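Local coordinates for CrtC domain-containing protein (Fusarium vanettenii 77-13-4, PDB 7A0Q) that probably catalyses the hydration of kievitone, an antifungal isoflavonoid of bean, and so helps the fungus to detoxify this plant defence compound, at residues Ile41-Tyr45 with Ala159-Thr165; Glu230-Trp236 with Phe249-Ala255; Leu47-Pro52 with Asp131-Leu136; Glu31-Thr35 with Ala153-Ala157. All coordinates share one frame; numbering follows the deposited sequence.

Overall arrangement
The four contacts differ mainly in burial. Contact 2 lies within one hairpin of the closed eight-stranded barrel and is largely buried, its backbone ladder flanked by apolar side chains on one face and mostly polar or aromatic ones on the other. Contacts 1, 3 and 4 fasten the long loop preceding strand 58-66 to the N-terminal lipocalin domain. Contact 3 is buried and rests on three side-chain hydrogen bonds, whereas contacts 1 and 4 lie at the surface, one with two hydrogen bonds and small apolar groups, the other with threonine hydroxyls. Contact 2 meets contact 4 through the Arg253-Glu31 salt bridge and contact 1 through Asn160 and Gly161; Leu133 and Ala153 link contacts 3 and 4.

Contact 1: residues Ile41-Tyr45 with Ala159-Thr165; sequences IPIVY and ANGGAGT
With chi1 at 42°, Tyr45 holds its ring between its own backbone N and carbonyl carbon, which swings the hydroxyl across to Gly164. Ile43 has a similar first torsion (chi1 62°) for CG1, and this leaves CG2 beside the backbone N, turned to Ala159. The surface they meet is a tight loop that interrupts strand 158-168 of the N-terminal lipocalin domain: a type II beta turn from Ala159 to Gly162, closed by the bond from Gly162 N to Ala159 O, followed directly by Ala163 and Gly164. Segment 41-45 begins with an inverse gamma turn centred on Pro42 and then lies over this loop.

The backbone link is Val44 N to Ala163 O at 3.0 Å. Ala163 O also touches Ile43 CB at 3.4 Å and Val44 CG2 at 3.5 Å. Apolar contacts extend the patch to both ends of the loop: Ile43 CG2 rests 3.9 Å from Ala159 CB, and Val44 CG2 reaches Thr165 CG2 at 3.9 Å, the two side chains crossing at about a right angle. Thr165 OG1 itself bonds to Thr173 O in the adjoining strand 171-189, while the Tyr45 ring meets Trp209. Gly164, without a side chain, admits the phenol closely: Tyr45 OH donates to a lone pair of Gly164 O at 3.1 Å, this oxygen lying at the ring edge, in its plane.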
loop_
_atom_site.group_PDB
_atom_site.type_symbol
_atom_site.label_atom_id
_atom_site.label_comp_id
_atom_site.label_asym_id
_atom_site.label_seq_id
_atom_site.Cartn_x
_atom_site.Cartn_y
_atom_site.Cartn_z
ATOM N N ILE A 41 -22.837 4.187 -4.450
ATOM C CA ILE A 41 -22.514 4.271 -3.030
ATOM C C ILE A 41 -22.002 5.678 -2.758
ATOM O O ILE A 41 -21.023 6.100 -3.395
ATOM C CB ILE A 41 -21.474 3.220 -2.629
ATOM C CG1 ILE A 41 -22.084 1.815 -2.749
ATOM C CG2 ILE A 41 -20.982 3.491 -1.211
ATOM C CD1 ILE A 41 -21.061 0.704 -2.759
ATOM N N PRO A 42 -22.631 6.438 -1.863
ATOM C CA PRO A 42 -22.288 7.860 -1.678
ATOM C C PRO A 42 -21.075 8.052 -0.767
ATOM O O PRO A 42 -21.161 8.416 0.419
ATOM C CB PRO A 42 -23.576 8.437 -1.081
ATOM C CG PRO A 42 -24.160 7.302 -0.290
ATOM C CD PRO A 42 -23.796 6.031 -1.051
ATOM N N ILE A 43 -19.896 7.800 -1.332
ATOM C CA ILE A 43 -18.655 7.948 -0.564
ATOM C C ILE A 43 -18.441 9.414 -0.190
ATOM O O ILE A 43 -19.019 10.331 -0.773
ATOM C CB ILE A 43 -17.451 7.367 -1.326
ATOM C CG1 ILE A 43 -17.227 8.108 -2.642
ATOM C CG2 ILE A 43 -17.664 5.874 -1.587
ATOM C CD1 ILE A 43 -15.977 7.674 -3.375
ATOM N N VAL A 44 -17.614 9.641 0.833
ATOM C CA VAL A 44 -17.608 10.957 1.473
ATOM C C VAL A 44 -16.631 11.950 0.849
ATOM O O VAL A 44 -16.385 13.015 1.427
ATOM C CB VAL A 44 -17.323 10.846 2.982
ATOM C CG1 VAL A 44 -18.410 10.017 3.662
ATOM C CG2 VAL A 44 -15.940 10.256 3.248
ATOM N N TYR A 45 -16.089 11.638 -0.331
ATOM C CA TYR A 45 -15.244 12.600 -1.039
ATOM C C TYR A 45 -15.224 12.283 -2.527
ATOM O O TYR A 45 -15.616 11.196 -2.966
ATOM C CB TYR A 45 -13.809 12.615 -0.485
ATOM C CG TYR A 45 -13.245 11.254 -0.182
ATOM C CD1 TYR A 45 -12.911 10.372 -1.198
ATOM C CD2 TYR A 45 -13.062 10.835 1.134
ATOM C CE1 TYR A 45 -12.399 9.114 -0.923
ATOM C CE2 TYR A 45 -12.556 9.597 1.417
ATOM C CZ TYR A 45 -12.228 8.732 0.396
ATOM O OH TYR A 45 -11.710 7.489 0.674
ATOM N N ALA A 159 -13.058 1.800 -0.986
ATOM C CA ALA A 159 -13.426 2.923 -0.126
ATOM C C ALA A 159 -13.400 2.410 1.313
ATOM O O ALA A 159 -14.379 1.833 1.799
ATOM C CB ALA A 159 -14.799 3.474 -0.510
ATOM N N ASN A 160 -12.262 2.611 1.986
ATOM C CA ASN A 160 -12.064 2.011 3.303
ATOM C C ASN A 160 -13.175 2.419 4.253
ATOM O O ASN A 160 -13.597 3.577 4.279
ATOM C CB ASN A 160 -10.700 2.421 3.846
ATOM C CG ASN A 160 -9.585 1.661 3.166
ATOM O OD1 ASN A 160 -9.225 0.557 3.580
ATOM N ND2 ASN A 160 -9.055 2.227 2.091
ATOM N N GLY A 161 -13.648 1.450 5.040
ATOM C CA GLY A 161 -14.743 1.704 5.956
ATOM C C GLY A 161 -16.107 1.667 5.318
ATOM O O GLY A 161 -17.111 1.819 6.032
ATOM N N GLY A 162 -16.172 1.491 4.000
ATOM C CA GLY A 162 -17.418 1.415 3.268
ATOM C C GLY A 162 -17.671 2.665 2.454
ATOM O O GLY A 162 -18.113 2.577 1.305
ATOM N N ALA A 163 -17.389 3.831 3.038
ATOM C CA ALA A 163 -17.610 5.111 2.374
ATOM C C ALA A 163 -16.351 5.963 2.311
ATOM O O ALA A 163 -16.420 7.119 1.879
ATOM C CB ALA A 163 -18.731 5.892 3.069
ATOM N N GLY A 164 -15.209 5.432 2.740
ATOM C CA GLY A 164 -13.930 6.087 2.542
ATOM C C GLY A 164 -13.304 6.660 3.791
ATOM O O GLY A 164 -12.219 7.243 3.695
ATOM N N THR A 165 -13.947 6.515 4.959
ATOM C CA THR A 165 -13.432 7.101 6.194
ATOM C C THR A 165 -13.665 6.153 7.365
ATOM O O THR A 165 -14.614 5.369 7.371
ATOM C CB THR A 165 -14.086 8.474 6.464
ATOM O OG1 THR A 165 -13.511 9.079 7.633
ATOM C CG2 THR A 165 -15.609 8.340 6.634
#

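Contact 2: residues Glu230-Trp236 with Phe249-Ala255; sequences EYKISAW and FATIRGA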
loop_
_atom_site.group_PDB
_atom_site.type_symbol
_atom_site.label_atom_id
_atom_site.label_comp_id
_atom_site.label_asym_id
_atom_site.label_seq_id
_atom_site.Cartn_x
_atom_site.Cartn_y
_atom_site.Cartn_z
ATOM N N GLU A 230 -12.573 -10.940 -8.212
ATOM C CA GLU A 230 -12.513 -9.485 -8.170
ATOM C C GLU A 230 -12.331 -8.942 -6.754
ATOM O O GLU A 230 -12.431 -7.728 -6.555
ATOM C CB GLU A 230 -13.775 -8.889 -8.784
ATOM C CG GLU A 230 -13.893 -9.155 -10.270
ATOM C CD GLU A 230 -15.006 -8.363 -10.908
ATOM O OE1 GLU A 230 -15.740 -8.936 -11.743
ATOM O OE2 GLU A 230 -15.148 -7.165 -10.574
ATOM N N TYR A 231 -12.054 -9.802 -5.776
ATOM C CA TYR A 231 -11.917 -9.349 -4.396
ATOM C C TYR A 231 -10.606 -8.601 -4.179
ATOM O O TYR A 231 -9.523 -9.110 -4.482
ATOM C CB TYR A 231 -11.974 -10.550 -3.449
ATOM C CG TYR A 231 -13.333 -11.196 -3.329
ATOM C CD1 TYR A 231 -14.453 -10.449 -2.974
ATOM C CD2 TYR A 231 -13.499 -12.558 -3.564
ATOM C CE1 TYR A 231 -15.706 -11.040 -2.851
ATOM C CE2 TYR A 231 -14.751 -13.155 -3.446
ATOM C CZ TYR A 231 -15.845 -12.391 -3.084
ATOM O OH TYR A 231 -17.093 -12.982 -2.960
ATOM N N LYS A 232 -10.703 -7.398 -3.616
ATOM C CA LYS A 232 -9.536 -6.628 -3.205
ATOM C C LYS A 232 -9.728 -6.273 -1.742
ATOM O O LYS A 232 -10.765 -5.711 -1.370
ATOM C CB LYS A 232 -9.363 -5.361 -4.058
ATOM C CG LYS A 232 -9.293 -5.613 -5.570
ATOM C CD LYS A 232 -8.094 -6.504 -5.919
ATOM C CE LYS A 232 -8.016 -6.777 -7.408
ATOM N NZ LYS A 232 -6.941 -7.776 -7.737
ATOM N N ILE A 233 -8.748 -6.611 -0.912
ATOM C CA ILE A 233 -8.899 -6.538 0.536
ATOM C C ILE A 233 -7.916 -5.521 1.100
ATOM O O ILE A 233 -6.713 -5.597 0.833
ATOM C CB ILE A 233 -8.673 -7.904 1.195
ATOM C CG1 ILE A 233 -9.615 -8.930 0.576
ATOM C CG2 ILE A 233 -8.860 -7.797 2.719
ATOM C CD1 ILE A 233 -9.381 -10.330 1.075
ATOM N N SER A 234 -8.430 -4.612 1.929
ATOM C CA SER A 234 -7.621 -3.626 2.643
ATOM C C SER A 234 -7.969 -3.763 4.120
ATOM O O SER A 234 -9.079 -3.420 4.527
ATOM C CB SER A 234 -7.918 -2.217 2.120
ATOM O OG SER A 234 -7.268 -1.207 2.864
ATOM N N ALA A 235 -7.048 -4.314 4.917
ATOM C CA ALA A 235 -7.365 -4.744 6.277
ATOM C C ALA A 235 -6.457 -4.056 7.281
ATOM O O ALA A 235 -5.234 -4.044 7.112
ATOM C CB ALA A 235 -7.223 -6.268 6.414
ATOM N N TRP A 236 -7.052 -3.545 8.360
ATOM C CA TRP A 236 -6.323 -2.812 9.390
ATOM C C TRP A 236 -6.457 -3.499 10.743
ATOM O O TRP A 236 -7.560 -3.886 11.147
ATOM C CB TRP A 236 -6.857 -1.384 9.543
ATOM C CG TRP A 236 -6.505 -0.431 8.429
ATOM C CD1 TRP A 236 -7.245 -0.166 7.319
ATOM C CD2 TRP A 236 -5.360 0.421 8.373
ATOM N NE1 TRP A 236 -6.609 0.792 6.542
ATOM C CE2 TRP A 236 -5.448 1.167 7.173
ATOM C CE3 TRP A 236 -4.251 0.613 9.211
ATOM C CZ2 TRP A 236 -4.481 2.102 6.806
ATOM C CZ3 TRP A 236 -3.298 1.545 8.848
ATOM C CH2 TRP A 236 -3.415 2.276 7.653
ATOM N N PHE A 249 -10.314 -5.142 11.217
ATOM C CA PHE A 249 -11.388 -5.213 10.235
ATOM C C PHE A 249 -10.811 -5.157 8.827
ATOM O O PHE A 249 -9.686 -4.705 8.602
ATOM C CB PHE A 249 -12.430 -4.095 10.450
ATOM C CG PHE A 249 -12.053 -2.761 9.838
ATOM C CD1 PHE A 249 -10.963 -2.036 10.310
ATOM C CD2 PHE A 249 -12.796 -2.237 8.786
ATOM C CE1 PHE A 249 -10.629 -0.792 9.738
ATOM C CE2 PHE A 249 -12.475 -1.011 8.222
ATOM C CZ PHE A 249 -11.394 -0.294 8.690
ATOM N N ALA A 250 -11.606 -5.657 7.887
ATOM C CA ALA A 250 -11.277 -5.606 6.472
ATOM C C ALA A 250 -12.359 -4.836 5.737
ATOM O O ALA A 250 -13.552 -4.996 6.024
ATOM C CB ALA A 250 -11.148 -7.025 5.884
ATOM N N THR A 251 -11.928 -3.997 4.787
ATOM C CA THR A 251 -12.794 -3.501 3.727
ATOM C C THR A 251 -12.480 -4.317 2.483
ATOM O O THR A 251 -11.324 -4.396 2.062
ATOM C CB THR A 251 -12.584 -2.012 3.448
ATOM O OG1 THR A 251 -12.730 -1.253 4.661
ATOM C CG2 THR A 251 -13.610 -1.533 2.419
ATOM N N ILE A 252 -13.492 -4.958 1.930
ATOM C CA ILE A 252 -13.309 -5.809 0.767
ATOM C C ILE A 252 -14.147 -5.242 -0.361
ATOM O O ILE A 252 -15.370 -5.132 -0.236
ATOM C CB ILE A 252 -13.704 -7.264 1.056
ATOM C CG1 ILE A 252 -12.913 -7.793 2.258
ATOM C CG2 ILE A 252 -13.511 -8.101 -0.224
ATOM C CD1 ILE A 252 -13.221 -9.244 2.619
ATOM N N ARG A 253 -13.489 -4.872 -1.460
ATOM C CA ARG A 253 -14.194 -4.489 -2.668
ATOM C C ARG A 253 -14.357 -5.731 -3.526
ATOM O O ARG A 253 -13.374 -6.417 -3.813
ATOM C CB ARG A 253 -13.429 -3.407 -3.429
ATOM C CG ARG A 253 -14.180 -2.872 -4.643
ATOM C CD ARG A 253 -13.225 -2.715 -5.840
ATOM N NE ARG A 253 -12.909 -4.000 -6.464
ATOM C CZ ARG A 253 -12.053 -4.156 -7.477
ATOM N NH1 ARG A 253 -11.395 -3.112 -7.986
ATOM N NH2 ARG A 253 -11.845 -5.363 -7.986
ATOM N N GLY A 254 -15.590 -6.031 -3.901
ATOM C CA GLY A 254 -15.874 -7.128 -4.799
ATOM C C GLY A 254 -16.178 -6.646 -6.203
ATOM O O GLY A 254 -15.622 -5.650 -6.684
ATOM N N ALA A 255 -17.061 -7.379 -6.875
ATOM C CA ALA A 255 -17.554 -6.987 -8.183
ATOM C C ALA A 255 -18.656 -5.943 -8.045
ATOM O O ALA A 255 -19.315 -5.834 -7.009
ATOM C CB ALA A 255 -18.081 -8.210 -8.940
HETATM O O HOH W 1 -10.240 -1.225 5.618
#
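Lys232 and Arg253 lie side by side on the antiparallel hairpin, pointing the same way, with Lys232 CG 3.5 Å above one face of the guanidinium group. The arginine chain, bent at chi2 and chi3, folds back so that its NH2 donates to Glu230 O at 2.8 Å, an oxygen at the guanidinium edge, 17° out of its plane; NH2 also forms a salt bridge with Glu31. On the opposite face Ile233 and Ile252 run alongside each other, CG1 to CG1 at 3.9 Å. Tyr231 CD1 meets Ile252 CG2 at 3.7 Å, and Ala235 CB faces Ala250 CB. On the face of Lys232, Phe249 reaches toward Trp236, its CE1 3.8 Å from Trp236 CB. Backbone bonds join the hydrogen-bonded pairs Lys232-Arg253, Ser234-Thr251 and Trp236-Phe249, and one water bridges Ser234 O to Thr251 OG1.

This hairpin belongs to the up-and-down eight-stranded lipocalin-like barrel, with strand 218-225 bonded to Ile233 and Ala235, and strand 259-275 to Ala250 and Ile252. The Lys232 face packs on strand 202-210 of the N-terminal domain and on strand 158-168, where Ser234 OG bonds to Asn160 and Thr251 OG1 to Gly161 N; Trp236 NE1 bonds to Glu175 OE1 of strand 171-189.

Contact 3: residues Leu47-Pro52 with Asp131-Leu136; sequences LSESQP and DNLSKL
Gln51 spans the contact by sliding past Asn132, the two side chains running in opposite directions with their amide planes 71° apart. Its CB packs 3.6 Å from Asn132 CB, and CG touches the same Asn132 carbon. There the chain bends (chi2 -84°), which brings the amide to the backbone carbonyl of Asn132. At the tip NE2 donates to Asn132 O at 2.9 Å, a nearly straight bond (173° at the hydrogen) lying in both the carbonyl and the amide planes; Leu136 CD1 borders NE2 at 3.7 Å. The amide oxygen, OE1, bonds to Tyr205 OH, so both ends of the group are held and its rotation is fixed.

Asn132 answers in kind. Its ND2 reaches Ser48 O at 3.1 Å, and as Gln51 N meets this oxygen from the other face of its plane, two donors grip one carbonyl. Asn132 OD1 turns instead to Ser127 OG. Beside them Ser48 OG donates to Asp131 O at 2.6 Å, with Leu133 CD1 3.7 Å from Ser48 OG.

The loop that offers the carbonyls of Asp131 and Asn132 is itself shaped by Asp131, whose OD1 accepts from Leu133 N and Ser134 N at 2.9 Å each, while OD2 takes the Ser134 hydroxyl. This is an Asx turn with the wider Asx motif, here shaping the connection between strands 123-127 and 136-142 of the lipocalin domain.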
loop_
_atom_site.group_PDB
_atom_site.type_symbol
_atom_site.label_atom_id
_atom_site.label_comp_id
_atom_site.label_asym_id
_atom_site.label_seq_id
_atom_site.Cartn_x
_atom_site.Cartn_y
_atom_site.Cartn_z
ATOM N N LEU A 47 -12.584 11.593 -5.486
ATOM C CA LEU A 47 -11.210 11.102 -5.560
ATOM C C LEU A 47 -10.270 12.177 -6.084
ATOM O O LEU A 47 -9.208 12.429 -5.503
ATOM C CB LEU A 47 -11.135 9.859 -6.440
ATOM C CG LEU A 47 -12.024 8.700 -6.001
ATOM C CD1 LEU A 47 -11.674 7.419 -6.747
ATOM C CD2 LEU A 47 -11.915 8.479 -4.487
ATOM N N SER A 48 -10.642 12.808 -7.203
ATOM C CA SER A 48 -9.736 13.745 -7.864
ATOM C C SER A 48 -9.371 14.897 -6.941
ATOM O O SER A 48 -8.201 15.298 -6.854
ATOM C CB SER A 48 -10.397 14.283 -9.141
ATOM O OG SER A 48 -10.581 13.263 -10.110
ATOM N N GLU A 49 -10.369 15.433 -6.239
ATOM C CA GLU A 49 -10.197 16.565 -5.341
ATOM C C GLU A 49 -9.404 16.201 -4.091
ATOM O O GLU A 49 -8.922 17.096 -3.387
ATOM C CB GLU A 49 -11.575 17.091 -4.928
ATOM C CG GLU A 49 -12.426 17.698 -6.062
ATOM C CD GLU A 49 -13.082 16.676 -7.005
ATOM O OE1 GLU A 49 -13.091 15.461 -6.721
ATOM O OE2 GLU A 49 -13.619 17.107 -8.049
ATOM N N SER A 50 -9.290 14.913 -3.787
ATOM C CA SER A 50 -8.571 14.434 -2.615
ATOM C C SER A 50 -7.080 14.239 -2.866
ATOM O O SER A 50 -6.327 13.970 -1.919
ATOM C CB SER A 50 -9.181 13.109 -2.172
ATOM O OG SER A 50 -10.505 13.343 -1.744
ATOM N N GLN A 51 -6.630 14.363 -4.113
ATOM C CA GLN A 51 -5.254 14.067 -4.477
ATOM C C GLN A 51 -4.227 15.188 -4.271
ATOM O O GLN A 51 -3.063 14.875 -4.013
ATOM C CB GLN A 51 -5.218 13.635 -5.946
ATOM C CG GLN A 51 -5.910 12.293 -6.219
ATOM C CD GLN A 51 -4.980 11.137 -5.941
ATOM O OE1 GLN A 51 -4.626 10.887 -4.793
ATOM N NE2 GLN A 51 -4.543 10.444 -6.992
ATOM N N PRO A 52 -4.575 16.475 -4.392
ATOM C CA PRO A 52 -3.526 17.512 -4.383
ATOM C C PRO A 52 -2.749 17.616 -3.075
ATOM O O PRO A 52 -3.214 17.250 -1.990
ATOM C CB PRO A 52 -4.307 18.803 -4.646
ATOM C CG PRO A 52 -5.455 18.362 -5.464
ATOM C CD PRO A 52 -5.858 17.045 -4.854
ATOM N N ASP A 131 -7.414 14.989 -13.997
ATOM C CA ASP A 131 -8.299 14.300 -13.059
ATOM C C ASP A 131 -7.552 13.590 -11.933
ATOM O O ASP A 131 -8.204 13.028 -11.045
ATOM C CB ASP A 131 -9.199 13.297 -13.804
ATOM C CG ASP A 131 -8.423 12.171 -14.474
ATOM O OD1 ASP A 131 -7.197 12.065 -14.271
ATOM O OD2 ASP A 131 -9.051 11.382 -15.214
ATOM N N ASN A 132 -6.217 13.614 -11.935
ATOM C CA ASN A 132 -5.394 12.979 -10.893
ATOM C C ASN A 132 -5.687 11.484 -10.762
ATOM O O ASN A 132 -5.513 10.901 -9.686
ATOM C CB ASN A 132 -5.561 13.687 -9.537
ATOM C CG ASN A 132 -5.197 15.175 -9.608
ATOM O OD1 ASN A 132 -4.241 15.558 -10.292
ATOM N ND2 ASN A 132 -5.960 16.013 -8.916
ATOM N N LEU A 133 -6.090 10.842 -11.862
ATOM C CA LEU A 133 -6.445 9.427 -11.860
ATOM C C LEU A 133 -5.971 8.732 -13.133
ATOM O O LEU A 133 -5.488 7.598 -13.080
ATOM C CB LEU A 133 -7.962 9.260 -11.728
ATOM C CG LEU A 133 -8.572 9.634 -10.374
ATOM C CD1 LEU A 133 -10.089 9.608 -10.512
ATOM C CD2 LEU A 133 -8.089 8.681 -9.286
ATOM N N SER A 134 -6.124 9.401 -14.279
ATOM C CA SER A 134 -5.807 8.786 -15.565
ATOM C C SER A 134 -4.312 8.634 -15.788
ATOM O O SER A 134 -3.898 7.758 -16.561
ATOM C CB SER A 134 -6.415 9.604 -16.705
ATOM O OG SER A 134 -7.825 9.555 -16.655
ATOM N N LYS A 135 -3.491 9.444 -15.125
ATOM C CA LYS A 135 -2.048 9.244 -15.184
ATOM C C LYS A 135 -1.422 9.803 -13.920
ATOM O O LYS A 135 -1.499 11.007 -13.665
ATOM C CB LYS A 135 -1.431 9.892 -16.425
ATOM C CG LYS A 135 -0.017 9.391 -16.699
ATOM C CD LYS A 135 0.515 9.927 -18.025
ATOM C CE LYS A 135 1.927 9.418 -18.285
ATOM N NZ LYS A 135 2.510 10.056 -19.513
ATOM N N LEU A 136 -0.809 8.916 -13.150
ATOM C CA LEU A 136 -0.035 9.229 -11.960
ATOM C C LEU A 136 1.357 8.651 -12.156
ATOM O O LEU A 136 1.540 7.708 -12.931
ATOM C CB LEU A 136 -0.684 8.630 -10.701
ATOM C CG LEU A 136 -2.070 9.168 -10.366
ATOM C CD1 LEU A 136 -2.762 8.232 -9.357
ATOM C CD2 LEU A 136 -1.963 10.573 -9.809
#

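Contact 4: residues Glu31-Thr35 with Ala153-Ala157; sequences ENSKT and ATTGA
Thr154 sits at the centre of an inverse gamma turn, and segment 31-35 curls around it: Asn32 lies nearest Thr154 and Thr35 nearest Gly156, so the neighbours follow in the same order along both segments. Two backbone bonds mark the ends of the match. Ser33 N meets Thr154 O at 2.9 Å from well above the carbonyl plane, whereas Ala157 N reaches Thr35 O at 2.8 Å. Between them Thr35 CA approaches Thr155 O in a CA-H...O contact.

Neither segment is regular strand. Segment 153-157 is the connection between strands 145-152 and 158-168 of the N-terminal lipocalin domain, and segment 31-35 belongs to the long loop that precedes strand 58-66.

Three threonine hydroxyls supply the side-chain bonds. Thr154 OG1, held between its backbone N and carbonyl carbon (chi1 66°), donates to Glu31 O at 2.6 Å. Thr35 OG1 donates in the other direction, to Ala153 O at 2.7 Å. Thr155 OG1 gives its proton to Glu31 OE1 at 2.6 Å, on the anti side of that oxygen and 33° out of the carboxylate plane; the same hydroxyl accepts from Ser180 N, which fixes its rotation. Glu31 is extended beyond CG and crosses Thr155 at about a right angle; its OE2 forms a salt bridge with Arg253. A water accepts from Gly156 N at 3.0 Å and makes a weak bond to Glu31 OE1.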
loop_
_atom_site.group_PDB
_atom_site.type_symbol
_atom_site.label_atom_id
_atom_site.label_comp_id
_atom_site.label_asym_id
_atom_site.label_seq_id
_atom_site.Cartn_x
_atom_site.Cartn_y
_atom_site.Cartn_z
ATOM N N GLU A 31 -6.719 -4.221 -13.995
ATOM C CA GLU A 31 -8.127 -4.144 -14.337
ATOM C C GLU A 31 -8.327 -3.110 -15.437
ATOM O O GLU A 31 -7.429 -2.328 -15.768
ATOM C CB GLU A 31 -8.971 -3.820 -13.098
ATOM C CG GLU A 31 -9.023 -5.005 -12.163
ATOM C CD GLU A 31 -9.736 -4.718 -10.849
ATOM O OE1 GLU A 31 -9.858 -3.532 -10.466
ATOM O OE2 GLU A 31 -10.173 -5.700 -10.211
ATOM N N ASN A 32 -9.519 -3.133 -16.037
ATOM C CA ASN A 32 -9.878 -2.164 -17.061
ATOM C C ASN A 32 -11.308 -1.691 -16.794
ATOM O O ASN A 32 -12.209 -1.835 -17.616
ATOM C CB ASN A 32 -9.727 -2.753 -18.467
ATOM C CG ASN A 32 -9.965 -1.722 -19.563
ATOM O OD1 ASN A 32 -9.597 -0.551 -19.428
ATOM N ND2 ASN A 32 -10.578 -2.157 -20.657
ATOM N N SER A 33 -11.521 -1.102 -15.623
ATOM C CA SER A 33 -12.841 -0.664 -15.197
ATOM C C SER A 33 -12.815 0.820 -14.846
ATOM O O SER A 33 -11.771 1.479 -14.875
ATOM C CB SER A 33 -13.326 -1.491 -14.003
ATOM O OG SER A 33 -12.251 -1.796 -13.138
ATOM N N LYS A 34 -13.988 1.340 -14.501
ATOM C CA LYS A 34 -14.122 2.735 -14.106
ATOM C C LYS A 34 -13.792 2.880 -12.624
ATOM O O LYS A 34 -14.155 2.024 -11.814
ATOM C CB LYS A 34 -15.537 3.240 -14.390
ATOM C CG LYS A 34 -16.029 2.889 -15.801
ATOM C CD LYS A 34 -15.041 3.397 -16.850
ATOM C CE LYS A 34 -15.732 4.203 -17.941
ATOM N NZ LYS A 34 -14.898 5.355 -18.385
ATOM N N THR A 35 -13.136 3.989 -12.268
ATOM C CA THR A 35 -12.552 4.132 -10.929
ATOM C C THR A 35 -13.618 4.154 -9.836
ATOM O O THR A 35 -13.435 3.560 -8.762
ATOM C CB THR A 35 -11.700 5.406 -10.862
ATOM O OG1 THR A 35 -10.919 5.537 -12.061
ATOM C CG2 THR A 35 -10.755 5.353 -9.675
ATOM N N ALA A 153 -5.751 4.753 -13.312
ATOM C CA ALA A 153 -6.640 4.155 -12.314
ATOM C C ALA A 153 -7.849 3.476 -12.966
ATOM O O ALA A 153 -9.006 3.762 -12.657
ATOM C CB ALA A 153 -7.077 5.211 -11.311
ATOM N N THR A 154 -7.543 2.523 -13.850
ATOM C CA THR A 154 -8.518 1.685 -14.539
ATOM C C THR A 154 -9.069 0.586 -13.634
ATOM O O THR A 154 -9.138 -0.577 -14.034
ATOM C CB THR A 154 -7.843 1.065 -15.769
ATOM O OG1 THR A 154 -6.817 0.157 -15.322
ATOM C CG2 THR A 154 -7.231 2.140 -16.632
ATOM N N THR A 155 -9.464 0.941 -12.408
ATOM C CA THR A 155 -9.668 -0.056 -11.367
ATOM C C THR A 155 -10.647 0.501 -10.336
ATOM O O THR A 155 -10.556 1.674 -9.957
ATOM C CB THR A 155 -8.318 -0.436 -10.729
ATOM O OG1 THR A 155 -8.494 -1.490 -9.775
ATOM C CG2 THR A 155 -7.631 0.787 -10.072
ATOM N N GLY A 156 -11.596 -0.334 -9.916
ATOM C CA GLY A 156 -12.619 0.111 -8.973
ATOM C C GLY A 156 -12.037 0.402 -7.591
ATOM O O GLY A 156 -11.289 -0.409 -7.033
ATOM N N ALA A 157 -12.377 1.567 -7.035
ATOM C CA ALA A 157 -11.768 1.994 -5.779
ATOM C C ALA A 157 -12.225 1.138 -4.602
ATOM O O ALA A 157 -13.362 0.650 -4.557
ATOM C CB ALA A 157 -12.101 3.459 -5.478
HETATM O O HOH W 2 -13.166 -2.626 -10.951
#